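Local coordinates for protein UDP-N-acetylglucosamine pyrophosphorylase (Entamoeba histolytica, PDB 3OC9) that probably catalyses the formation of UDP-N-acetylglucosamine and diphosphate from UTP and N-acetylglucosamine 1-phosphate, at residues I17-I31 against V194-Q206. Residues are numbered along the deposited sequence; the frame is centred on the assembly and turned at random. Where two conformers were deposited one is given.
Sequences IPVTKEHYYRGLELI and VDPNMIGYMDLLQ. With SO4 (sulfate ion), chain B.
Y201 OH donates a hydrogen bond to a lone pair of I17 O, 2.8 Å, tying the lead-in of helix 21-32 to helix 196-204. V19 lays CG2 against the same phenol. T20 and H23 form a capping box: T20 N gives a nearly straight bond (168°) to H23 ND1, fixing the imidazole's rotation, while the return bond from H23 N to T20 OG1 is weak. Y201 turns its CD1 edge onto one face of that imidazole, a T-shaped pair with planes 71° apart, and L204 CD1 meets H23 CD2 at 3.6 Å. N197 OD1 lies at the edge of the Y24 ring. R26, bent at chi2 (64°), grips D203 side-on: NE (3.0 Å) and NH2 (3.1 Å) both reach OD2 from one carboxylate face. Y180 hydrogen-bonds D203 OD1. A sulfate, probably from the crystallisation liquor, accepts from R26 NH1. The helix axes approach to 6.6 Å, and G27 and G200 bring backbone against backbone; CA-H...O contacts run from G200 CA to H23 O (3.3 Å) and from G27 CA to P196 O. P196 is a knob among Y24, G27, L28 and I31; L30 CD1 touches I199 CG2. This is a glycine-mediated, near-perpendicular helix crossing beside strand 36-41 of the GT-A-type nucleotidyltransferase fold.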
ATOM      1  N   ILE A  17     -18.906  13.616  -8.316  1.00 27.29           N
ATOM      2  CA  ILE A  17     -18.032  13.706  -9.487  1.00 26.86           C
ATOM      3  C   ILE A  17     -17.550  12.276  -9.809  1.00 26.55           C
ATOM      4  O   ILE A  17     -16.592  11.766  -9.209  1.00 25.39           O
ATOM      5  CB  ILE A  17     -16.828  14.685  -9.280  1.00 26.62           C
ATOM      6  CG1 ILE A  17     -17.310  16.081  -8.855  1.00 27.51           C
ATOM      7  CG2 ILE A  17     -15.987  14.801 -10.565  1.00 25.74           C
ATOM      8  CD1 ILE A  17     -16.176  17.039  -8.443  1.00 27.29           C
ATOM      9  N   PRO A  18     -18.226  11.602 -10.752  1.00 27.15           N
ATOM     10  CA  PRO A  18     -17.960  10.187 -10.964  1.00 26.98           C
ATOM     11  C   PRO A  18     -16.607   9.930 -11.658  1.00 26.06           C
ATOM     12  O   PRO A  18     -16.101  10.811 -12.368  1.00 25.03           O
ATOM     13  CB  PRO A  18     -19.109   9.762 -11.896  1.00 28.16           C
ATOM     14  CG  PRO A  18     -19.424  10.990 -12.659  1.00 28.99           C
ATOM     15  CD  PRO A  18     -19.268  12.117 -11.664  1.00 28.67           C
ATOM     16  N   VAL A  19     -16.038   8.750 -11.401  1.00 26.24           N
ATOM     17  CA  VAL A  19     -14.863   8.249 -12.151  1.00 26.59           C
ATOM     18  C   VAL A  19     -15.351   7.711 -13.500  1.00 27.05           C
ATOM     19  O   VAL A  19     -16.185   6.788 -13.548  1.00 28.38           O
ATOM     20  CB  VAL A  19     -14.129   7.125 -11.381  1.00 25.82           C
ATOM     21  CG1 VAL A  19     -12.884   6.643 -12.165  1.00 25.78           C
ATOM     22  CG2 VAL A  19     -13.727   7.607  -9.972  1.00 26.01           C
ATOM     23  N   THR A  20     -14.839   8.288 -14.585  1.00 27.51           N
ATOM     24  CA  THR A  20     -15.326   7.986 -15.949  1.00 28.21           C
ATOM     25  C   THR A  20     -14.233   7.355 -16.822  1.00 28.52           C
ATOM     26  O   THR A  20     -13.052   7.374 -16.457  1.00 26.81           O
ATOM     27  CB  THR A  20     -15.772   9.267 -16.683  1.00 28.53           C
ATOM     28  OG1 THR A  20     -14.626  10.091 -16.958  1.00 30.76           O
ATOM     29  CG2 THR A  20     -16.799  10.085 -15.848  1.00 29.49           C
ATOM     30  N   LYS A  21     -14.614   6.849 -18.000  1.00 29.37           N
ATOM     31  CA  LYS A  21     -13.595   6.378 -18.968  1.00 30.59           C
ATOM     32  C   LYS A  21     -12.611   7.472 -19.424  1.00 30.64           C
ATOM     33  O   LYS A  21     -11.440   7.159 -19.704  1.00 30.60           O
ATOM     34  CB  LYS A  21     -14.221   5.627 -20.166  1.00 32.07           C
ATOM     35  CG  LYS A  21     -14.687   4.192 -19.840  1.00 35.52           C
ATOM     36  CD  LYS A  21     -13.524   3.278 -19.399  1.00 39.97           C
ATOM     37  CE  LYS A  21     -14.006   1.905 -18.908  1.00 43.58           C
ATOM     38  NZ  LYS A  21     -12.867   0.989 -18.558  1.00 44.26           N
ATOM     39  N   GLU A  22     -13.056   8.736 -19.487  1.00 31.31           N
ATOM     40  CA  GLU A  22     -12.147   9.864 -19.782  1.00 31.64           C
ATOM     41  C   GLU A  22     -10.958   9.898 -18.780  1.00 30.50           C
ATOM     42  O   GLU A  22      -9.793  10.090 -19.190  1.00 29.26           O
ATOM     43  CB  GLU A  22     -12.900  11.214 -19.817  1.00 33.74           C
ATOM     44  CG  GLU A  22     -12.002  12.471 -20.011  1.00 37.29           C
ATOM     45  CD  GLU A  22     -12.699  13.826 -19.762  1.00 43.40           C
ATOM     46  OE1 GLU A  22     -13.731  13.888 -19.045  1.00 45.77           O
ATOM     47  OE2 GLU A  22     -12.185  14.853 -20.271  1.00 44.56           O
ATOM     48  N   HIS A  23     -11.248   9.677 -17.493  1.00 28.60           N
ATOM     49  CA  HIS A  23     -10.193   9.618 -16.454  1.00 27.32           C
ATOM     50  C   HIS A  23      -9.206   8.456 -16.678  1.00 26.74           C
ATOM     51  O   HIS A  23      -7.981   8.649 -16.576  1.00 26.06           O
ATOM     52  CB  HIS A  23     -10.779   9.523 -15.024  1.00 26.76           C
ATOM     53  CG  HIS A  23     -11.616  10.704 -14.619  1.00 27.75           C
ATOM     54  ND1 HIS A  23     -12.903  10.573 -14.143  1.00 25.35           N
ATOM     55  CD2 HIS A  23     -11.340  12.032 -14.598  1.00 29.38           C
ATOM     56  CE1 HIS A  23     -13.397  11.769 -13.872  1.00 27.30           C
ATOM     57  NE2 HIS A  23     -12.469  12.674 -14.130  1.00 29.28           N
ATOM     58  N   TYR A  24      -9.733   7.261 -16.966  1.00 25.91           N
ATOM     59  CA  TYR A  24      -8.883   6.077 -17.251  1.00 26.11           C
ATOM     60  C   TYR A  24      -7.883   6.348 -18.398  1.00 26.53           C
ATOM     61  O   TYR A  24      -6.681   6.087 -18.265  1.00 25.11           O
ATOM     62  CB  TYR A  24      -9.774   4.858 -17.563  1.00 26.02           C
ATOM     63  CG  TYR A  24      -9.059   3.584 -18.002  1.00 27.05           C
ATOM     64  CD1 TYR A  24      -8.575   2.673 -17.062  1.00 26.70           C
ATOM     65  CD2 TYR A  24      -8.911   3.278 -19.351  1.00 26.40           C
ATOM     66  CE1 TYR A  24      -7.926   1.486 -17.456  1.00 27.95           C
ATOM     67  CE2 TYR A  24      -8.258   2.096 -19.756  1.00 28.10           C
ATOM     68  CZ  TYR A  24      -7.766   1.212 -18.802  1.00 26.98           C
ATOM     69  OH  TYR A  24      -7.134   0.043 -19.204  1.00 29.46           O
ATOM     70  N   TYR A  25      -8.375   6.860 -19.529  1.00 27.72           N
ATOM     71  CA  TYR A  25      -7.485   7.149 -20.673  1.00 28.84           C
ATOM     72  C   TYR A  25      -6.488   8.298 -20.453  1.00 28.26           C
ATOM     73  O   TYR A  25      -5.370   8.249 -20.980  1.00 28.52           O
ATOM     74  CB  TYR A  25      -8.266   7.298 -21.999  1.00 29.93           C
ATOM     75  CG  TYR A  25      -8.893   5.989 -22.439  1.00 31.94           C
ATOM     76  CD1 TYR A  25      -8.097   4.899 -22.799  1.00 33.67           C
ATOM     77  CD2 TYR A  25     -10.280   5.825 -22.459  1.00 35.15           C
ATOM     78  CE1 TYR A  25      -8.662   3.688 -23.176  1.00 35.99           C
ATOM     79  CE2 TYR A  25     -10.859   4.610 -22.838  1.00 36.56           C
ATOM     80  CZ  TYR A  25     -10.039   3.544 -23.187  1.00 37.35           C
ATOM     81  OH  TYR A  25     -10.583   2.335 -23.578  1.00 41.19           O
ATOM     82  N   ARG A  26      -6.863   9.309 -19.665  1.00 27.41           N
ATOM     83  CA  ARG A  26      -5.899  10.360 -19.281  1.00 26.95           C
ATOM     84  C   ARG A  26      -4.762   9.778 -18.407  1.00 25.77           C
ATOM     85  O   ARG A  26      -3.593  10.209 -18.496  1.00 24.37           O
ATOM     86  CB  ARG A  26      -6.605  11.530 -18.576  1.00 27.25           C
ATOM     87  CG  ARG A  26      -5.694  12.678 -18.064  1.00 28.52           C
ATOM     88  CD  ARG A  26      -4.973  13.424 -19.188  1.00 30.13           C
ATOM     89  NE  ARG A  26      -4.187  14.541 -18.657  1.00 31.94           N
ATOM     90  CZ  ARG A  26      -3.219  15.170 -19.318  1.00 33.96           C
ATOM     91  NH1 ARG A  26      -2.900  14.799 -20.556  1.00 35.98           N
ATOM     92  NH2 ARG A  26      -2.561  16.170 -18.735  1.00 35.19           N
ATOM     93  N   GLY A  27      -5.116   8.799 -17.567  1.00 24.78           N
ATOM     94  CA  GLY A  27      -4.118   8.071 -16.761  1.00 23.80           C
ATOM     95  C   GLY A  27      -3.110   7.316 -17.637  1.00 23.85           C
ATOM     96  O   GLY A  27      -1.899   7.410 -17.410  1.00 22.99           O
ATOM     97  N   LEU A  28      -3.602   6.568 -18.627  1.00 23.92           N
ATOM     98  CA  LEU A  28      -2.713   5.870 -19.578  1.00 24.76           C
ATOM     99  C   LEU A  28      -1.797   6.849 -20.348  1.00 25.45           C
ATOM    100  O   LEU A  28      -0.618   6.546 -20.576  1.00 24.65           O
ATOM    101  CB  LEU A  28      -3.509   4.968 -20.563  1.00 24.88           C
ATOM    102  CG  LEU A  28      -4.198   3.687 -20.038  1.00 24.30           C
ATOM    103  CD1 LEU A  28      -4.850   2.889 -21.189  1.00 27.51           C
ATOM    104  CD2 LEU A  28      -3.248   2.766 -19.238  1.00 23.05           C
ATOM    105  N   GLU A  29      -2.334   8.010 -20.737  1.00 26.26           N
ATOM    106  CA  GLU A  29      -1.534   9.060 -21.398  0.50 27.11           C
ATOM    107  C   GLU A  29      -0.378   9.563 -20.516  1.00 26.64           C
ATOM    108  O   GLU A  29       0.777   9.658 -20.970  1.00 26.41           O
ATOM    109  CB  GLU A  29      -2.425  10.236 -21.843  0.50 28.00           C
ATOM    110  CG  GLU A  29      -1.661  11.422 -22.481  0.50 30.45           C
ATOM    111  CD  GLU A  29      -1.101  11.108 -23.864  0.50 33.39           C
ATOM    112  OE1 GLU A  29      -1.643  10.217 -24.547  0.50 34.86           O
ATOM    113  OE2 GLU A  29      -0.119  11.765 -24.272  0.50 35.42           O
ATOM    114  N   LEU A  30      -0.678   9.884 -19.257  1.00 25.52           N
ATOM    115  CA  LEU A  30       0.350  10.337 -18.311  1.00 24.98           C
ATOM    116  C   LEU A  30       1.431   9.271 -18.020  1.00 24.62           C
ATOM    117  O   LEU A  30       2.631   9.608 -17.948  1.00 24.87           O
ATOM    118  CB  LEU A  30      -0.303  10.893 -17.021  1.00 24.89           C
ATOM    119  CG  LEU A  30      -1.078  12.215 -17.227  1.00 26.12           C
ATOM    120  CD1 LEU A  30      -2.027  12.556 -16.063  1.00 26.24           C
ATOM    121  CD2 LEU A  30      -0.132  13.392 -17.504  1.00 27.66           C
ATOM    122  N   ILE A  31       1.021   8.003 -17.865  1.00 23.29           N
ATOM    123  CA  ILE A  31       1.973   6.890 -17.696  1.00 22.55           C
ATOM    124  C   ILE A  31       2.893   6.793 -18.941  1.00 23.59           C
ATOM    125  O   ILE A  31       4.114   6.693 -18.804  1.00 22.72           O
ATOM    126  CB  ILE A  31       1.256   5.519 -17.450  1.00 22.46           C
ATOM    127  CG1 ILE A  31       0.572   5.473 -16.065  1.00 20.17           C
ATOM    128  CG2 ILE A  31       2.239   4.326 -17.613  1.00 22.58           C
ATOM    129  CD1 ILE A  31      -0.493   4.361 -15.937  1.00 21.87           C
ATOM    130  N   VAL A 194      -0.020   1.706  -9.682  1.00 18.29           N
ATOM    131  CA  VAL A 194      -0.216   3.011 -10.379  1.00 19.08           C
ATOM    132  C   VAL A 194      -1.528   2.979 -11.220  1.00 18.96           C
ATOM    133  O   VAL A 194      -1.508   2.830 -12.452  1.00 19.08           O
ATOM    134  CB  VAL A 194       1.068   3.453 -11.199  1.00 19.16           C
ATOM    135  CG1 VAL A 194       0.901   4.865 -11.831  1.00 19.69           C
ATOM    136  CG2 VAL A 194       2.322   3.433 -10.316  1.00 21.09           C
ATOM    137  N   ASP A 195      -2.666   3.116 -10.523  1.00 18.40           N
ATOM    138  CA  ASP A 195      -4.022   2.908 -11.091  1.00 19.01           C
ATOM    139  C   ASP A 195      -4.355   4.037 -12.091  1.00 19.92           C
ATOM    140  O   ASP A 195      -4.487   5.187 -11.669  1.00 19.74           O
ATOM    141  CB  ASP A 195      -5.046   2.884  -9.916  1.00 19.53           C
ATOM    142  CG  ASP A 195      -6.510   2.715 -10.367  1.00 21.20           C
ATOM    143  OD1 ASP A 195      -6.745   2.452 -11.561  1.00 19.63           O
ATOM    144  OD2 ASP A 195      -7.441   2.869  -9.518  1.00 20.11           O
ATOM    145  N   PRO A 196      -4.505   3.727 -13.409  1.00 19.45           N
ATOM    146  CA  PRO A 196      -4.791   4.825 -14.371  1.00 20.49           C
ATOM    147  C   PRO A 196      -6.063   5.635 -14.030  1.00 20.23           C
ATOM    148  O   PRO A 196      -6.102   6.855 -14.309  1.00 20.17           O
ATOM    149  CB  PRO A 196      -4.940   4.106 -15.735  1.00 21.27           C
ATOM    150  CG  PRO A 196      -4.471   2.718 -15.529  1.00 22.37           C
ATOM    151  CD  PRO A 196      -4.373   2.411 -14.056  1.00 21.29           C
ATOM    152  N   ASN A 197      -7.088   4.964 -13.474  1.00 20.11           N
ATOM    153  CA  ASN A 197      -8.340   5.650 -13.027  1.00 20.36           C
ATOM    154  C   ASN A 197      -8.040   6.772 -12.022  1.00 20.18           C
ATOM    155  O   ASN A 197      -8.586   7.902 -12.119  1.00 20.44           O
ATOM    156  CB  ASN A 197      -9.344   4.645 -12.395  1.00 19.91           C
ATOM    157  CG  ASN A 197      -9.780   3.539 -13.362  1.00 22.52           C
ATOM    158  OD1 ASN A 197     -10.566   3.782 -14.285  1.00 24.77           O
ATOM    159  ND2 ASN A 197      -9.281   2.310 -13.139  1.00 21.72           N
ATOM    160  N   MET A 198      -7.157   6.466 -11.070  1.00 19.77           N
ATOM    161  CA  MET A 198      -6.794   7.413  -9.981  1.00 19.76           C
ATOM    162  C   MET A 198      -5.862   8.553 -10.478  1.00 19.62           C
ATOM    163  O   MET A 198      -6.029   9.729 -10.090  1.00 20.07           O
ATOM    164  CB  MET A 198      -6.178   6.586  -8.816  1.00 19.82           C
ATOM    165  CG  MET A 198      -5.688   7.373  -7.598  1.00 21.30           C
ATOM    166  SD  MET A 198      -4.786   6.242  -6.479  1.00 21.52           S
ATOM    167  CE  MET A 198      -4.863   7.228  -4.991  1.00 21.38           C
ATOM    168  N   ILE A 199      -4.889   8.213 -11.340  1.00 19.96           N
ATOM    169  CA  ILE A 199      -3.964   9.232 -11.922  1.00 20.16           C
ATOM    170  C   ILE A 199      -4.762  10.271 -12.749  1.00 20.85           C
ATOM    171  O   ILE A 199      -4.565  11.492 -12.610  1.00 21.11           O
ATOM    172  CB  ILE A 199      -2.842   8.561 -12.800  1.00 20.66           C
ATOM    173  CG1 ILE A 199      -1.973   7.606 -11.962  1.00 21.06           C
ATOM    174  CG2 ILE A 199      -2.005   9.616 -13.619  1.00 21.82           C
ATOM    175  CD1 ILE A 199      -1.186   8.229 -10.815  1.00 20.36           C
ATOM    176  N   GLY A 200      -5.692   9.791 -13.578  1.00 21.04           N
ATOM    177  CA  GLY A 200      -6.544  10.696 -14.372  1.00 22.18           C
ATOM    178  C   GLY A 200      -7.477  11.579 -13.531  1.00 22.66           C
ATOM    179  O   GLY A 200      -7.662  12.780 -13.820  1.00 23.19           O
ATOM    180  N   TYR A 201      -8.038  10.996 -12.473  1.00 22.28           N
ATOM    181  CA  TYR A 201      -8.920  11.732 -11.528  1.00 22.57           C
ATOM    182  C   TYR A 201      -8.153  12.876 -10.812  1.00 23.38           C
ATOM    183  O   TYR A 201      -8.612  14.042 -10.792  1.00 23.46           O
ATOM    184  CB  TYR A 201      -9.567  10.737 -10.536  1.00 22.41           C
ATOM    185  CG  TYR A 201     -10.814  11.229  -9.787  1.00 20.74           C
ATOM    186  CD1 TYR A 201     -12.068  11.214 -10.403  1.00 22.66           C
ATOM    187  CD2 TYR A 201     -10.736  11.669  -8.449  1.00 20.93           C
ATOM    188  CE1 TYR A 201     -13.233  11.634  -9.718  1.00 22.22           C
ATOM    189  CE2 TYR A 201     -11.910  12.101  -7.750  1.00 21.27           C
ATOM    190  CZ  TYR A 201     -13.146  12.079  -8.396  1.00 22.67           C
ATOM    191  OH  TYR A 201     -14.305  12.514  -7.735  1.00 21.73           O
ATOM    192  N   MET A 202      -6.981  12.573 -10.244  1.00 23.32           N
ATOM    193  CA  MET A 202      -6.212  13.622  -9.573  1.00 24.13           C
ATOM    194  C   MET A 202      -5.664  14.713 -10.531  1.00 24.99           C
ATOM    195  O   MET A 202      -5.537  15.881 -10.135  1.00 24.48           O
ATOM    196  CB  MET A 202      -5.195  13.057  -8.543  1.00 25.24           C
ATOM    197  CG  MET A 202      -3.927  12.423  -9.090  1.00 24.24           C
ATOM    198  SD  MET A 202      -2.871  11.796  -7.717  1.00 23.94           S
ATOM    199  CE  MET A 202      -2.568  13.264  -6.729  1.00 22.00           C
ATOM    200  N   ASP A 203      -5.415  14.365 -11.799  1.00 25.23           N
ATOM    201  CA  ASP A 203      -4.925  15.394 -12.743  1.00 26.74           C
ATOM    202  C   ASP A 203      -6.013  16.374 -13.146  1.00 27.30           C
ATOM    203  O   ASP A 203      -5.786  17.590 -13.121  1.00 28.25           O
ATOM    204  CB  ASP A 203      -4.234  14.800 -13.978  1.00 27.51           C
ATOM    205  CG  ASP A 203      -3.563  15.877 -14.858  1.00 28.83           C
ATOM    206  OD1 ASP A 203      -2.612  16.562 -14.401  1.00 30.43           O
ATOM    207  OD2 ASP A 203      -3.994  16.031 -16.012  1.00 29.90           O
ATOM    208  N   LEU A 204      -7.199  15.863 -13.460  1.00 27.29           N
ATOM    209  CA  LEU A 204      -8.283  16.741 -13.919  1.00 28.91           C
ATOM    210  C   LEU A 204      -8.867  17.636 -12.793  1.00 27.73           C
ATOM    211  O   LEU A 204      -9.332  18.772 -13.066  1.00 27.97           O
ATOM    212  CB  LEU A 204      -9.338  15.959 -14.733  1.00 30.02           C
ATOM    213  CG  LEU A 204      -8.818  15.208 -16.000  1.00 33.90           C
ATOM    214  CD1 LEU A 204      -9.935  14.487 -16.758  1.00 36.52           C
ATOM    215  CD2 LEU A 204      -8.035  16.113 -16.974  1.00 36.28           C
ATOM    216  N   LEU A 205      -8.781  17.166 -11.537  1.00 25.35           N
ATOM    217  CA  LEU A 205      -9.175  17.982 -10.365  1.00 24.93           C
ATOM    218  C   LEU A 205      -8.023  18.825  -9.747  1.00 25.47           C
ATOM    219  O   LEU A 205      -8.250  19.596  -8.803  1.00 25.48           O
ATOM    220  CB  LEU A 205      -9.862  17.115  -9.285  1.00 24.49           C
ATOM    221  CG  LEU A 205     -11.220  16.461  -9.615  1.00 24.63           C
ATOM    222  CD1 LEU A 205     -11.709  15.656  -8.407  1.00 25.82           C
ATOM    223  CD2 LEU A 205     -12.288  17.485 -10.016  1.00 27.63           C
ATOM    224  N   GLN A 206      -6.810  18.653 -10.285  1.00 24.65           N
ATOM    225  CA  GLN A 206      -5.584  19.341  -9.828  1.00 25.35           C
ATOM    226  C   GLN A 206      -5.293  19.187  -8.308  1.00 23.94           C
ATOM    227  O   GLN A 206      -4.975  20.163  -7.614  1.00 24.15           O
ATOM    228  CB  GLN A 206      -5.581  20.803 -10.300  1.00 26.44           C
ATOM    229  CG  GLN A 206      -5.448  20.926 -11.847  1.00 30.27           C
ATOM    230  CD  GLN A 206      -4.024  20.695 -12.346  1.00 34.55           C
ATOM    231  OE1 GLN A 206      -3.140  21.543 -12.145  1.00 39.10           O
ATOM    232  NE2 GLN A 206      -3.786  19.546 -12.980  1.00 35.18           N
TER
HETATM  233  S   SO4 B 402      -0.572  17.169 -21.912  1.00 89.07           S
HETATM  234  O1  SO4 B 402       0.114  16.297 -20.955  1.00 88.17           O
HETATM  235  O2  SO4 B 402      -1.198  18.282 -21.198  1.00 89.04           O
HETATM  236  O3  SO4 B 402       0.391  17.689 -22.877  1.00 89.86           O
HETATM  237  O4  SO4 B 402      -1.597  16.405 -22.621  1.00 88.97           O
HETATM  238  O   HOH W   1     -13.044   4.551 -15.494  1.00 39.52           O
HETATM  239  O   HOH W   2     -11.517   0.989 -15.804  1.00 32.59           O